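Local coordinates for protein putative glutathione S-transferase (PDB 3M1G) that probably acts as a glutathione transferase of the omega-like, ECM4-type group, joining a thioredoxin-like N-terminal domain to a helical C-terminal domain, at residues Val57-Tyr62 against Glu164-Phe168; Arg80-Glu86 against Gly346-Glu352. All blocks are in the same frame, centred on the assembly; numbering follows the deposited sequence.

Contact 1 (Val57-Tyr62 against Glu164-Phe168); sequences VEAGRY and EWKQF
Alike first torsions bring Val-57 and Trp-165 together: CG1 of Val-57 (chi1 -62°) and CG of Trp-165 (chi1 -73°) each stand anti to their own carbonyl carbon, and a chi2 of 86° turns a flat face of the indole to the valine. CG1 sits almost on the ring normal, 3.7 Å from the centroid of the five-membered ring of Trp-165, a CH-pi contact over the face. The other methyl, CG2 of Val-57, reaches CE1 of Phe-168 at 3.9 Å, so one valine bridges both aromatics. The far end of the indole is met at its edge, where CH2 of Trp-165 lies 3.4 Å from the carbonyl O of Glu-58 and 3.9 Å from CD2 of Tyr-62. Phe-168 reaches the next part of the loop, its CZ 3.8 Å from CA of Glu-58 and its CE2 4.1 Å from CB of Ala-59. The contact joins the loop entering strand 62-66, part of the four-stranded mixed sheet, to the chain just after helix 154-163. Ile-35 and Phe-161, edge-to-face with Trp-165, extend the apolar cluster. Glu-58 OE2 takes a salt bridge from Arg-61 NH1 within its loop and a bond from Gly-42 N; Tyr-62 OH bonds Pro-56 O, and Glu-164 OE1 bonds Ala-37 N. Between these two segments adhesion rests on van der Waals, CH-pi and carbonyl-to-ring-edge contact, without a hydrogen bond.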
loop_
_atom_site.group_PDB
_atom_site.type_symbol
_atom_site.label_atom_id
_atom_site.label_comp_id
_atom_site.label_asym_id
_atom_site.label_seq_id
_atom_site.Cartn_x
_atom_site.Cartn_y
_atom_site.Cartn_z
ATOM N N VAL A 57 12.809 -29.524 -31.523
ATOM C CA VAL A 57 13.773 -29.087 -30.483
ATOM C C VAL A 57 15.191 -29.300 -31.033
ATOM O O VAL A 57 15.480 -30.334 -31.655
ATOM C CB VAL A 57 13.599 -29.801 -29.155
ATOM C CG1 VAL A 57 12.204 -29.526 -28.539
ATOM C CG2 VAL A 57 13.836 -31.321 -29.302
ATOM N N GLU A 58 16.009 -28.255 -30.932
ATOM C CA GLU A 58 17.417 -28.288 -31.241
ATOM C C GLU A 58 18.089 -27.063 -30.655
ATOM O O GLU A 58 17.434 -26.039 -30.443
ATOM C CB GLU A 58 17.673 -28.343 -32.759
ATOM C CG GLU A 58 17.055 -27.213 -33.534
ATOM C CD GLU A 58 17.252 -27.350 -35.041
ATOM O OE1 GLU A 58 18.322 -26.950 -35.567
ATOM O OE2 GLU A 58 16.286 -27.815 -35.712
ATOM N N ALA A 59 19.394 -27.184 -30.404
ATOM C CA ALA A 59 20.177 -26.138 -29.818
ATOM C C ALA A 59 20.503 -25.076 -30.861
ATOM O O ALA A 59 20.772 -25.389 -32.023
ATOM C CB ALA A 59 21.524 -26.712 -29.221
ATOM N N GLY A 60 20.566 -23.830 -30.426
ATOM C CA GLY A 60 21.101 -22.773 -31.284
ATOM C C GLY A 60 20.143 -22.327 -32.394
ATOM O O GLY A 60 20.579 -21.663 -33.313
ATOM N N ARG A 61 18.866 -22.707 -32.345
ATOM C CA ARG A 61 17.938 -22.292 -33.405
ATOM C C ARG A 61 16.962 -21.183 -32.940
ATOM O O ARG A 61 16.561 -20.339 -33.745
ATOM C CB ARG A 61 17.132 -23.475 -33.931
ATOM C CG ARG A 61 16.239 -23.153 -35.157
ATOM C CD ARG A 61 15.694 -24.417 -35.797
ATOM N NE ARG A 61 14.760 -24.148 -36.905
ATOM C CZ ARG A 61 14.239 -25.082 -37.694
ATOM N NH1 ARG A 61 14.527 -26.384 -37.518
ATOM N NH2 ARG A 61 13.394 -24.741 -38.652
ATOM N N TYR A 62 16.598 -21.208 -31.669
ATOM C CA TYR A 62 15.531 -20.353 -31.154
ATOM C C TYR A 62 15.991 -19.387 -30.065
ATOM O O TYR A 62 16.955 -19.652 -29.309
ATOM C CB TYR A 62 14.395 -21.213 -30.586
ATOM C CG TYR A 62 13.939 -22.310 -31.488
ATOM C CD1 TYR A 62 13.156 -22.035 -32.604
ATOM C CD2 TYR A 62 14.341 -23.644 -31.257
ATOM C CE1 TYR A 62 12.741 -23.033 -33.434
ATOM C CE2 TYR A 62 13.942 -24.654 -32.070
ATOM C CZ TYR A 62 13.153 -24.364 -33.176
ATOM O OH TYR A 62 12.735 -25.381 -34.003
ATOM N N GLU A 164 9.287 -31.362 -23.566
ATOM C CA GLU A 164 9.802 -31.591 -24.939
ATOM C C GLU A 164 11.315 -31.420 -25.009
ATOM O O GLU A 164 11.978 -32.050 -25.844
ATOM C CB GLU A 164 9.160 -30.622 -25.917
ATOM C CG GLU A 164 7.631 -30.769 -26.045
ATOM C CD GLU A 164 7.186 -32.180 -26.383
ATOM O OE1 GLU A 164 7.845 -32.892 -27.211
ATOM O OE2 GLU A 164 6.148 -32.570 -25.816
ATOM N N TRP A 165 11.858 -30.585 -24.123
ATOM C CA TRP A 165 13.287 -30.215 -24.157
ATOM C C TRP A 165 14.125 -31.018 -23.192
ATOM O O TRP A 165 15.278 -30.696 -22.964
ATOM C CB TRP A 165 13.448 -28.703 -23.858
ATOM C CG TRP A 165 13.032 -27.787 -24.963
ATOM C CD1 TRP A 165 11.769 -27.302 -25.224
ATOM C CD2 TRP A 165 13.884 -27.218 -25.966
ATOM N NE1 TRP A 165 11.800 -26.486 -26.325
ATOM C CE2 TRP A 165 13.086 -26.411 -26.793
ATOM C CE3 TRP A 165 15.256 -27.316 -26.242
ATOM C CZ2 TRP A 165 13.606 -25.717 -27.883
ATOM C CZ3 TRP A 165 15.774 -26.630 -27.313
ATOM C CH2 TRP A 165 14.952 -25.842 -28.131
ATOM N N LYS A 166 13.574 -32.102 -22.649
ATOM C CA LYS A 166 14.226 -32.921 -21.642
ATOM C C LYS A 166 15.660 -33.325 -21.930
ATOM O O LYS A 166 16.509 -33.356 -21.016
ATOM C CB LYS A 166 13.446 -34.244 -21.477
ATOM C CG LYS A 166 12.720 -34.433 -20.196
ATOM C CD LYS A 166 11.730 -35.670 -20.263
ATOM C CE LYS A 166 10.565 -35.523 -19.230
ATOM N NZ LYS A 166 9.380 -36.395 -19.566
ATOM N N GLN A 167 15.945 -33.696 -23.177
ATOM C CA GLN A 167 17.315 -34.141 -23.482
ATOM C C GLN A 167 18.296 -32.999 -23.482
ATOM O O GLN A 167 19.471 -33.253 -23.494
ATOM C CB GLN A 167 17.374 -34.877 -24.824
ATOM C CG GLN A 167 16.459 -36.100 -24.884
ATOM C CD GLN A 167 16.626 -37.093 -23.707
ATOM O OE1 GLN A 167 15.619 -37.625 -23.234
ATOM N NE2 GLN A 167 17.869 -37.350 -23.250
ATOM N N PHE A 168 17.832 -31.753 -23.434
ATOM C CA PHE A 168 18.720 -30.596 -23.361
ATOM C C PHE A 168 18.804 -30.000 -21.943
ATOM O O PHE A 168 19.541 -29.055 -21.736
ATOM C CB PHE A 168 18.268 -29.499 -24.308
ATOM C CG PHE A 168 18.293 -29.893 -25.776
ATOM C CD1 PHE A 168 17.281 -30.636 -26.320
ATOM C CD2 PHE A 168 19.348 -29.534 -26.578
ATOM C CE1 PHE A 168 17.323 -31.048 -27.665
ATOM C CE2 PHE A 168 19.391 -29.900 -27.912
ATOM C CZ PHE A 168 18.392 -30.669 -28.451
#

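Contact 2 (Arg80-Glu86 against Gly346-Glu352); sequences RRLLGLE and GPIPAGE
Arg-80 and Arg-81 reach from the last turn of helix 71-83, which closes in a Schellman motif at Gly-84, to a C-terminal loop that carries a type II turn, Pro-349 to Glu-352. The charged link is a bidentate, end-on salt bridge: NH1 of Arg-80 bonds OE1 of Glu-352 at 2.8 Å and NH2 bonds OE2 at 2.9 Å, both on the syn side of a carboxylate turned 26° from the guanidinium. NH1 and NH2 of Arg-81 both donate, in clearly bent bonds, to O of Gly-346, each at 3.0 Å. NH1 also makes a salt bridge with OE2 of Glu-86, within its own segment, and NE one with Asp-291, which together fix the rotation of the guanidinium. Aliphatic groups pack against the charged ones. CB and CD1 of Ile-348 lie over one face of the Arg-81 guanidinium, and CD of Pro-349 packs 3.5 Å from CD of Glu-86. Three waters also bridge the segments: one links Glu-86 O to OE2 of Glu-352, and another joins Glu-86 OE1 to Pro-347 O. OE2 of Glu-86 and OE1 of Glu-352 lie 4.0 Å apart, probably tolerated because each carboxylate is paired with an arginine and the third water donates to both oxygens, 2.7 Å from each.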
loop_
_atom_site.group_PDB
_atom_site.type_symbol
_atom_site.label_atom_id
_atom_site.label_comp_id
_atom_site.label_asym_id
_atom_site.label_seq_id
_atom_site.Cartn_x
_atom_site.Cartn_y
_atom_site.Cartn_z
ATOM N N ARG A 80 13.483 -21.535 -17.888
ATOM C CA ARG A 80 14.714 -21.653 -18.672
ATOM C C ARG A 80 15.946 -21.776 -17.780
ATOM O O ARG A 80 16.833 -22.626 -18.026
ATOM C CB ARG A 80 14.859 -20.502 -19.666
ATOM C CG ARG A 80 16.140 -20.460 -20.503
ATOM C CD ARG A 80 16.073 -19.372 -21.528
ATOM N NE ARG A 80 17.360 -19.033 -22.156
ATOM C CZ ARG A 80 18.233 -18.135 -21.694
ATOM N NH1 ARG A 80 18.030 -17.472 -20.557
ATOM N NH2 ARG A 80 19.338 -17.901 -22.377
ATOM N N ARG A 81 16.010 -20.947 -16.747
ATOM C CA ARG A 81 17.107 -21.041 -15.797
ATOM C C ARG A 81 17.087 -22.344 -14.955
ATOM O O ARG A 81 18.121 -23.020 -14.822
ATOM C CB ARG A 81 17.152 -19.810 -14.913
ATOM C CG ARG A 81 18.262 -19.847 -13.854
ATOM C CD ARG A 81 18.831 -18.490 -13.526
ATOM N NE ARG A 81 19.839 -18.642 -12.480
ATOM C CZ ARG A 81 21.059 -19.147 -12.678
ATOM N NH1 ARG A 81 21.482 -19.508 -13.899
ATOM N NH2 ARG A 81 21.880 -19.264 -11.652
ATOM N N LEU A 82 15.939 -22.695 -14.385
ATOM C CA LEU A 82 15.857 -23.857 -13.542
ATOM C C LEU A 82 16.282 -25.111 -14.291
ATOM O O LEU A 82 16.990 -25.955 -13.735
ATOM C CB LEU A 82 14.443 -24.039 -12.990
ATOM C CG LEU A 82 14.010 -23.136 -11.827
ATOM C CD1 LEU A 82 12.532 -23.374 -11.536
ATOM C CD2 LEU A 82 14.868 -23.432 -10.593
ATOM N N LEU A 83 15.871 -25.219 -15.561
ATOM C CA LEU A 83 16.136 -26.421 -16.347
ATOM C C LEU A 83 17.501 -26.468 -17.008
ATOM O O LEU A 83 17.891 -27.524 -17.498
ATOM C CB LEU A 83 15.052 -26.615 -17.410
ATOM C CG LEU A 83 13.649 -26.799 -16.790
ATOM C CD1 LEU A 83 12.616 -26.890 -17.942
ATOM C CD2 LEU A 83 13.576 -28.035 -15.883
ATOM N N GLY A 84 18.203 -25.339 -17.063
ATOM C CA GLY A 84 19.516 -25.283 -17.705
ATOM C C GLY A 84 19.419 -25.248 -19.214
ATOM O O GLY A 84 20.202 -25.911 -19.905
ATOM N N LEU A 85 18.449 -24.490 -19.723
ATOM C CA LEU A 85 18.281 -24.292 -21.140
ATOM C C LEU A 85 18.934 -23.003 -21.620
ATOM O O LEU A 85 18.802 -22.655 -22.797
ATOM C CB LEU A 85 16.802 -24.338 -21.544
ATOM C CG LEU A 85 16.096 -25.668 -21.313
ATOM C CD1 LEU A 85 14.604 -25.566 -21.606
ATOM C CD2 LEU A 85 16.767 -26.807 -22.192
ATOM N N GLU A 86 19.704 -22.336 -20.752
ATOM C CA GLU A 86 20.298 -21.048 -21.096
ATOM C C GLU A 86 21.361 -21.149 -22.200
ATOM O O GLU A 86 21.569 -20.193 -22.954
ATOM C CB GLU A 86 20.940 -20.387 -19.853
ATOM C CG GLU A 86 19.923 -19.981 -18.780
ATOM C CD GLU A 86 20.526 -19.767 -17.388
ATOM O OE1 GLU A 86 21.481 -20.480 -17.037
ATOM O OE2 GLU A 86 20.054 -18.881 -16.645
ATOM N N GLY A 346 23.694 -23.594 -12.865
ATOM C CA GLY A 346 25.050 -23.048 -12.884
ATOM C C GLY A 346 25.018 -21.537 -12.931
ATOM O O GLY A 346 23.939 -20.940 -12.991
ATOM N N PRO A 347 26.202 -20.900 -12.926
ATOM C CA PRO A 347 26.297 -19.440 -12.903
ATOM C C PRO A 347 25.453 -18.775 -14.006
ATOM O O PRO A 347 25.435 -19.244 -15.143
ATOM C CB PRO A 347 27.796 -19.185 -13.124
ATOM C CG PRO A 347 28.490 -20.506 -12.675
ATOM C CD PRO A 347 27.516 -21.550 -13.114
ATOM N N ILE A 348 24.752 -17.696 -13.672
ATOM C CA ILE A 348 23.841 -17.053 -14.638
ATOM C C ILE A 348 24.680 -16.481 -15.815
ATOM O O ILE A 348 25.756 -15.964 -15.604
ATOM C CB ILE A 348 22.974 -15.978 -13.915
ATOM C CG1 ILE A 348 21.693 -15.680 -14.706
ATOM C CG2 ILE A 348 23.805 -14.709 -13.621
ATOM C CD1 ILE A 348 20.536 -15.154 -13.846
ATOM N N PRO A 349 24.235 -16.643 -17.068
ATOM C CA PRO A 349 25.154 -16.196 -18.129
ATOM C C PRO A 349 25.419 -14.691 -18.160
ATOM O O PRO A 349 24.572 -13.876 -17.711
ATOM C CB PRO A 349 24.450 -16.671 -19.417
ATOM C CG PRO A 349 23.619 -17.881 -18.954
ATOM C CD PRO A 349 23.102 -17.422 -17.614
ATOM N N ALA A 350 26.603 -14.328 -18.652
ATOM C CA ALA A 350 27.046 -12.945 -18.700
ATOM C C ALA A 350 26.041 -12.168 -19.529
ATOM O O ALA A 350 25.692 -12.589 -20.624
ATOM C CB ALA A 350 28.489 -12.824 -19.315
ATOM N N GLY A 351 25.532 -11.066 -19.000
ATOM C CA GLY A 351 24.508 -10.308 -19.718
ATOM C C GLY A 351 23.082 -10.656 -19.294
ATOM O O GLY A 351 22.145 -9.885 -19.551
ATOM N N GLU A 352 22.894 -11.783 -18.618
ATOM C CA GLU A 352 21.538 -12.166 -18.210
ATOM C C GLU A 352 21.278 -11.914 -16.731
ATOM O O GLU A 352 20.203 -12.226 -16.266
ATOM C CB GLU A 352 21.236 -13.644 -18.530
ATOM C CG GLU A 352 21.493 -14.052 -19.961
ATOM C CD GLU A 352 20.920 -15.435 -20.327
ATOM O OE1 GLU A 352 20.177 -16.075 -19.529
ATOM O OE2 GLU A 352 21.223 -15.879 -21.444
HETATM O O HOH W 1 18.785 -16.569 -17.229
HETATM O O HOH W 2 23.183 -17.547 -22.350
HETATM O O HOH W 3 24.042 -21.146 -16.482
#

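In the fold
Contacts 1 and 2 lie on the same side of the chain's centre, about 14 Å apart between their centres, and their segments alternate along the sequence. They meet through Leu-85: its CD2 lies 3.6 Å from O of Phe-168, and its CD1 lies 4.0 Å from CB of Trp-165. The turn that ends helix 71-83 thus packs against 164-168 while its arginines hold the C-terminal loop. Contact 1 has no hydrogen bond across it, whereas contact 2 depends on them. Both lie away from the predicted nucleophile Cys-70 and the other predicted sites, although helix 71-83, whose last turn enters contact 2, starts just after that cysteine.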